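Local coordinates for protein endo-beta-1,4-glucanase (Ampullaria crossean, PDB 5XBU) that probably hydrolyses internal beta-1,4-glucosidic bonds of cellulose, as a family 45 glycoside hydrolase built on a double-psi beta-barrel, at residues A[32-36]-A[45-49]; A[35-39]-A[72-78]; A[61-65]-A[108-114]. All coordinates share one frame; numbering follows the deposited sequence. Where two conformers were deposited one is given.

Contact 1: residues A[32-36]-A[45-49]; sequences DGHKG and SDTPF
The imidazole of His34 carries the carbonyl O of Asp32 over the centre of one face, while its edge meets Asp46 of the facing segment. There ND1 donates to OD2 of Asp46 at 2.8 Å, the oxygen lying nearly in the ring plane and receiving the proton on its syn side; ring and carboxylate planes are turned 38° apart. The other oxygen, OD1, is met from above the carboxylate plane by the backbone N of Lys35, at 2.9 Å, and also accepts from a water that in turn accepts from the N of Gly36. CG of Asp46 stands anti to its own backbone N (chi1 -174°), which carries the carboxylate across to both donors. At the far end, NZ of Lys35 donates to the carbonyl O of Ser45 at 2.7 Å and also to that of Gln42. Were Lys35 cut back to an alanine, these two carbonyls would probably be left without their charged donor. Pro48 closes the interface, its CD 3.3 Å from O of Gly33. One aspartate thus fastens two successive residues of the loop between strand 22-30 and helix 50-54, and its three donors, two from protein and one water, would be expected to favour a charged carboxylate.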
# COMPACT_ATOMS: atom_id res chain seq x y z
N ASP A 32 -7.91 5.20 -10.79
CA ASP A 32 -9.10 4.52 -11.33
C ASP A 32 -10.41 5.22 -10.98
O ASP A 32 -11.47 4.85 -11.49
CB ASP A 32 -9.15 3.03 -10.97
CG ASP A 32 -9.39 2.77 -9.48
OD1 ASP A 32 -9.75 3.70 -8.72
OD2 ASP A 32 -9.22 1.60 -9.06
N GLY A 33 -10.32 6.21 -10.11
CA GLY A 33 -11.38 7.01 -9.52
C GLY A 33 -12.53 6.31 -8.84
O GLY A 33 -13.57 6.93 -8.65
N HIS A 34 -12.37 5.04 -8.46
CA HIS A 34 -13.43 4.34 -7.75
C HIS A 34 -13.49 4.81 -6.30
O HIS A 34 -12.51 5.30 -5.73
CB HIS A 34 -13.16 2.83 -7.73
CG HIS A 34 -13.33 2.17 -9.06
ND1 HIS A 34 -14.44 2.40 -9.85
CD2 HIS A 34 -12.53 1.33 -9.76
CE1 HIS A 34 -14.31 1.71 -10.97
NE2 HIS A 34 -13.16 1.06 -10.94
N LYS A 35 -14.65 4.58 -5.67
CA LYS A 35 -14.76 4.85 -4.25
C LYS A 35 -13.77 4.01 -3.45
O LYS A 35 -13.06 4.53 -2.58
CB LYS A 35 -16.19 4.57 -3.78
CG LYS A 35 -16.33 4.74 -2.28
CD LYS A 35 -17.78 4.81 -1.84
CE LYS A 35 -18.50 3.49 -2.05
NZ LYS A 35 -19.94 3.63 -1.68
N GLY A 36 -13.71 2.72 -3.75
CA GLY A 36 -12.74 1.85 -3.12
C GLY A 36 -13.35 0.95 -2.05
O GLY A 36 -14.48 1.11 -1.59
N SER A 45 -22.94 4.91 -3.70
CA SER A 45 -22.35 5.41 -4.93
C SER A 45 -21.02 4.71 -5.18
O SER A 45 -20.49 3.97 -4.35
CB SER A 45 -22.08 6.91 -4.81
OG SER A 45 -20.84 7.11 -4.15
N ASP A 46 -20.46 4.97 -6.35
CA ASP A 46 -19.05 4.72 -6.61
C ASP A 46 -18.25 6.02 -6.69
O ASP A 46 -17.38 6.19 -7.54
CB ASP A 46 -18.85 3.86 -7.86
CG ASP A 46 -17.39 3.47 -8.08
OD1 ASP A 46 -16.71 3.10 -7.09
OD2 ASP A 46 -16.90 3.55 -9.23
N THR A 47 -18.55 6.96 -5.79
CA THR A 47 -17.93 8.28 -5.83
C THR A 47 -17.06 8.47 -4.60
O THR A 47 -17.60 8.53 -3.48
CB THR A 47 -19.01 9.36 -5.86
OG1 THR A 47 -19.82 9.16 -7.02
CG2 THR A 47 -18.35 10.73 -5.95
N PRO A 48 -15.74 8.48 -4.74
CA PRO A 48 -14.90 8.70 -3.56
C PRO A 48 -15.07 10.11 -3.04
O PRO A 48 -15.30 11.05 -3.80
CB PRO A 48 -13.47 8.48 -4.09
CG PRO A 48 -13.57 8.84 -5.56
CD PRO A 48 -14.95 8.38 -5.98
N PHE A 49 -14.89 10.28 -1.75
CA PHE A 49 -14.67 11.62 -1.23
C PHE A 49 -13.44 12.21 -1.89
O PHE A 49 -12.45 11.50 -2.12
CB PHE A 49 -14.45 11.60 0.28
CG PHE A 49 -15.58 11.02 1.08
CD1 PHE A 49 -16.85 11.54 1.02
CD2 PHE A 49 -15.36 9.96 1.94
CE1 PHE A 49 -17.90 11.04 1.77
CE2 PHE A 49 -16.38 9.44 2.71
CZ PHE A 49 -17.67 9.97 2.62
O HOH W 1 -16.17 6.47 -9.96
O HOH W 2 -15.33 1.12 -5.55

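Contact 2: residues A[35-39]-A[72-78]; sequences KGACG and LWCGKNC
The carbonyl O of Ala37 is gripped by the chain of the facing loop: the N of Cys74 donates to it at 2.9 Å, almost in line with the C=O bond, and CA of Trp73 adds a CA-H...O contact at 3.5 Å. A second close approach runs beside it, CB of Ala37 lying 3.1 Å from the carbonyl O of Leu72. The segments are loops, each making a type I beta turn, Gly36 to Gly39 on one and Gly75 to Cys78 on the other, and a disulfide joins the two turns. SG of Cys38 and SG of Cys78 are 2.0 Å apart, with a torsion of -86° about the S-S bond, near the unstrained right angle. The indole of Trp73, its CG anti to the backbone N (chi1 174°), folds back so that CH2 comes 3.6 Å from CA of Gly39. The positive phi of Gly39 by itself favours a glycine at this point. One face of the indole carries SG of Cys74, which is bonded in a second disulfide to Cys180 in the C-terminal part of the chain. Phe65 of helix 62-65 touches Ala37, Cys38 and Cys78.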
# COMPACT_ATOMS: atom_id res chain seq x y z
N LYS A 35 -14.65 4.58 -5.67
CA LYS A 35 -14.76 4.85 -4.25
C LYS A 35 -13.77 4.01 -3.45
O LYS A 35 -13.06 4.53 -2.58
CB LYS A 35 -16.19 4.57 -3.78
CG LYS A 35 -16.33 4.74 -2.28
CD LYS A 35 -17.78 4.81 -1.84
CE LYS A 35 -18.50 3.49 -2.05
NZ LYS A 35 -19.94 3.63 -1.68
N GLY A 36 -13.71 2.72 -3.75
CA GLY A 36 -12.74 1.85 -3.12
C GLY A 36 -13.35 0.95 -2.05
O GLY A 36 -14.48 1.11 -1.59
N ALA A 37 -12.51 0.01 -1.63
CA ALA A 37 -12.92 -1.14 -0.85
C ALA A 37 -13.18 -0.83 0.61
O ALA A 37 -13.66 -1.72 1.32
CB ALA A 37 -11.85 -2.22 -0.98
N CYS A 38 -12.86 0.38 1.08
CA CYS A 38 -13.15 0.76 2.45
C CYS A 38 -14.34 1.70 2.53
O CYS A 38 -14.65 2.19 3.62
CB CYS A 38 -11.93 1.36 3.14
SG CYS A 38 -10.52 0.21 3.17
N GLY A 39 -15.05 1.91 1.43
CA GLY A 39 -16.25 2.72 1.48
C GLY A 39 -16.01 4.19 1.73
O GLY A 39 -16.87 4.87 2.31
N LEU A 72 -12.99 -8.16 0.12
CA LEU A 72 -12.62 -6.96 -0.61
C LEU A 72 -13.56 -5.80 -0.31
O LEU A 72 -13.55 -4.81 -1.03
CB LEU A 72 -12.54 -7.26 -2.10
CG LEU A 72 -11.41 -8.20 -2.52
CD1 LEU A 72 -11.56 -8.47 -4.00
CD2 LEU A 72 -10.01 -7.66 -2.21
N TRP A 73 -14.37 -5.90 0.73
CA TRP A 73 -15.20 -4.81 1.24
C TRP A 73 -14.99 -4.78 2.75
O TRP A 73 -15.17 -5.80 3.42
CB TRP A 73 -16.67 -5.05 0.91
CG TRP A 73 -17.60 -4.05 1.52
CD1 TRP A 73 -18.47 -4.26 2.55
CD2 TRP A 73 -17.76 -2.68 1.15
NE1 TRP A 73 -19.16 -3.12 2.85
CE2 TRP A 73 -18.74 -2.13 1.99
CE3 TRP A 73 -17.16 -1.86 0.18
CZ2 TRP A 73 -19.13 -0.80 1.89
CZ3 TRP A 73 -17.56 -0.55 0.08
CH2 TRP A 73 -18.53 -0.04 0.93
N CYS A 74 -14.55 -3.64 3.27
CA CYS A 74 -14.30 -3.50 4.70
C CYS A 74 -13.32 -4.58 5.19
O CYS A 74 -13.56 -5.30 6.15
CB CYS A 74 -15.57 -3.48 5.54
SG CYS A 74 -16.79 -2.21 5.06
N GLY A 75 -12.19 -4.65 4.50
CA GLY A 75 -11.11 -5.49 4.97
C GLY A 75 -10.67 -5.10 6.37
O GLY A 75 -10.82 -3.95 6.79
N LYS A 76 -10.10 -6.08 7.07
CA LYS A 76 -9.69 -5.86 8.44
C LYS A 76 -8.81 -4.65 8.60
O LYS A 76 -8.90 -3.94 9.60
CB LYS A 76 -8.98 -7.10 8.99
CG LYS A 76 -9.84 -8.35 9.08
CD LYS A 76 -10.83 -8.28 10.18
CE LYS A 76 -11.53 -9.60 10.22
NZ LYS A 76 -10.53 -10.68 10.13
N ASN A 77 -7.91 -4.40 7.63
CA ASN A 77 -6.94 -3.32 7.77
C ASN A 77 -7.35 -2.02 7.08
O ASN A 77 -6.54 -1.09 6.99
CB ASN A 77 -5.54 -3.80 7.39
CG ASN A 77 -4.95 -4.68 8.49
OD1 ASN A 77 -5.18 -4.44 9.69
ND2 ASN A 77 -4.20 -5.70 8.09
N CYS A 78 -8.62 -1.89 6.71
CA CYS A 78 -9.13 -0.58 6.30
C CYS A 78 -8.88 0.42 7.41
O CYS A 78 -9.12 0.15 8.59
CB CYS A 78 -10.63 -0.64 6.02
SG CYS A 78 -11.10 -1.29 4.44

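Contact 3: residues A[61-65]-A[108-114]; sequences SERYF and VTNACPI
The short helix 62-65 packs against the loop that follows strand 104-108, at one end of the double-psi beta-barrel expected for this family. Strands 57-60 and 104-108 run parallel as neighbours in the sheet, and just past them the backbones of Ser61 and Cys112 meet in a single bridge. At that bridge CA of Ser61 makes a CA-H...O contact with the carbonyl O of Cys112, 3.5 Å away, while SG of Cys112 is held in a disulfide to Cys121. Ser61 precedes the helix as its N-cap residue, but its hydroxyl is engaged by the backbone N of His140.

Phe65 fills the middle of the interface. CB of Ala111 sits over the centre of its ring, 3.5 Å from the centroid and only 6° off the normal, a nearly ideal CH-pi contact. With CG anti to the backbone N (chi1 175°), the phenyl is carried across to the loop, where its CD1 also comes within 4.0 Å of CG1 of Val108. The carbonyl O of Asn110 lies obliquely to the same ring, 3.2 Å from CD1; it is buried without a hydrogen-bonding partner, and the ring C-H groups may offer it weak compensation. CG2 of Val108 meets the edge of Tyr64, whose hydroxyl is hydrogen-bonded to Glu164.

At the other end, Glu62 divides its carboxylate between two donors. OE2 accepts from the backbone N of Ile114 at 2.9 Å on its anti side, and NH1 of Arg63 comes to OE1 from above the carboxylate plane, forming a salt bridge. The guanidinium, thus steadied, turns one face to Ile114, whose CD1 lies 3.5 Å from NH2.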
# COMPACT_ATOMS: atom_id res chain seq x y z
N SER A 61 -1.89 -4.92 -1.19
CA SER A 61 -2.17 -6.27 -1.60
C SER A 61 -3.18 -6.93 -0.66
O SER A 61 -3.18 -6.72 0.56
CB SER A 61 -0.84 -7.03 -1.71
OG SER A 61 -0.03 -6.87 -0.57
N GLU A 62 -4.00 -7.78 -1.28
CA GLU A 62 -5.21 -8.32 -0.67
C GLU A 62 -5.00 -8.98 0.69
O GLU A 62 -5.79 -8.76 1.61
CB GLU A 62 -5.79 -9.35 -1.66
CG GLU A 62 -7.12 -9.95 -1.26
CD GLU A 62 -7.68 -10.85 -2.34
OE1 GLU A 62 -8.40 -11.79 -1.96
OE2 GLU A 62 -7.44 -10.63 -3.55
N ARG A 63 -3.99 -9.85 0.83
CA ARG A 63 -3.86 -10.58 2.08
C ARG A 63 -3.46 -9.69 3.24
O ARG A 63 -3.83 -9.99 4.38
CB ARG A 63 -2.94 -11.78 1.91
CG ARG A 63 -3.52 -12.87 1.02
CD ARG A 63 -4.66 -13.69 1.71
NE ARG A 63 -5.22 -14.64 0.73
CZ ARG A 63 -6.15 -14.34 -0.17
NH1 ARG A 63 -6.79 -13.18 -0.09
NH2 ARG A 63 -6.40 -15.19 -1.14
N TYR A 64 -2.74 -8.59 3.02
CA TYR A 64 -2.58 -7.61 4.09
C TYR A 64 -3.87 -6.83 4.30
O TYR A 64 -4.30 -6.63 5.44
CB TYR A 64 -1.39 -6.66 3.83
CG TYR A 64 -1.33 -5.58 4.87
CD1 TYR A 64 -1.00 -5.86 6.19
CD2 TYR A 64 -1.68 -4.28 4.56
CE1 TYR A 64 -1.01 -4.88 7.16
CE2 TYR A 64 -1.71 -3.30 5.51
CZ TYR A 64 -1.38 -3.58 6.82
OH TYR A 64 -1.43 -2.56 7.73
N PHE A 65 -4.48 -6.36 3.21
CA PHE A 65 -5.73 -5.61 3.30
C PHE A 65 -6.73 -6.27 4.24
O PHE A 65 -7.36 -5.57 5.04
CB PHE A 65 -6.33 -5.48 1.90
CG PHE A 65 -7.66 -4.83 1.88
CD1 PHE A 65 -7.78 -3.46 1.95
CD2 PHE A 65 -8.83 -5.58 1.77
CE1 PHE A 65 -9.02 -2.84 1.92
CE2 PHE A 65 -10.06 -4.97 1.74
CZ PHE A 65 -10.16 -3.59 1.83
N VAL A 108 -4.74 3.16 4.50
CA VAL A 108 -5.40 2.11 3.73
C VAL A 108 -6.86 2.49 3.49
O VAL A 108 -7.65 2.57 4.43
CB VAL A 108 -5.32 0.77 4.47
CG1 VAL A 108 -6.07 -0.28 3.71
CG2 VAL A 108 -3.86 0.39 4.73
N THR A 109 -7.21 2.69 2.22
CA THR A 109 -8.59 3.00 1.85
C THR A 109 -9.13 2.11 0.75
O THR A 109 -10.30 2.25 0.38
CB THR A 109 -8.76 4.47 1.45
OG1 THR A 109 -8.04 4.65 0.24
CG2 THR A 109 -8.30 5.42 2.52
N ASN A 110 -8.33 1.19 0.23
CA ASN A 110 -8.74 0.37 -0.90
C ASN A 110 -7.90 -0.90 -0.87
O ASN A 110 -7.01 -1.03 -0.03
CB ASN A 110 -8.61 1.22 -2.17
CG ASN A 110 -9.26 0.61 -3.39
OD1 ASN A 110 -10.12 -0.27 -3.30
ND2 ASN A 110 -8.87 1.10 -4.55
N ALA A 111 -8.19 -1.82 -1.79
CA ALA A 111 -7.49 -3.09 -1.89
C ALA A 111 -6.92 -3.28 -3.29
O ALA A 111 -7.53 -2.86 -4.28
CB ALA A 111 -8.45 -4.24 -1.62
N CYS A 112 -5.77 -3.95 -3.34
CA CYS A 112 -5.16 -4.42 -4.58
C CYS A 112 -5.41 -5.93 -4.63
O CYS A 112 -4.67 -6.71 -4.00
CB CYS A 112 -3.66 -4.11 -4.59
SG CYS A 112 -2.79 -4.64 -6.11
N PRO A 113 -6.47 -6.40 -5.30
CA PRO A 113 -6.77 -7.83 -5.26
C PRO A 113 -5.72 -8.64 -6.00
O PRO A 113 -5.10 -8.17 -6.96
CB PRO A 113 -8.12 -7.96 -5.97
CG PRO A 113 -8.68 -6.60 -6.04
CD PRO A 113 -7.52 -5.64 -6.02
N ILE A 114 -5.56 -9.89 -5.57
CA ILE A 114 -4.72 -10.82 -6.31
C ILE A 114 -5.19 -10.90 -7.75
O ILE A 114 -4.38 -10.87 -8.69
CB ILE A 114 -4.74 -12.20 -5.63
CG1 ILE A 114 -4.11 -12.13 -4.24
CG2 ILE A 114 -4.11 -13.26 -6.52
CD1 ILE A 114 -4.41 -13.32 -3.33

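How the contacts relate
Contacts 1 and 2 begin in the same loop after strand 22-30 and share Lys35 and Gly36, with centres about 12 Å apart. Contact 3 lies nearest the middle of the chain, about 8 Å between centres from contact 2 and 16 Å from contact 1. Along the sequence contact 1 closes before contact 3 opens, whereas the segments of contacts 2 and 3 alternate, so the 72-78 loop falls between the two halves of contact 3. Asn77 probably hydrogen-bonds to the carbonyls of Tyr64 and Phe65, and Asn110 packs against Gly36 while bonding to Ala37. Loops and the short helix 62-65, distant in sequence, are thereby knitted together beside the barrel sheet.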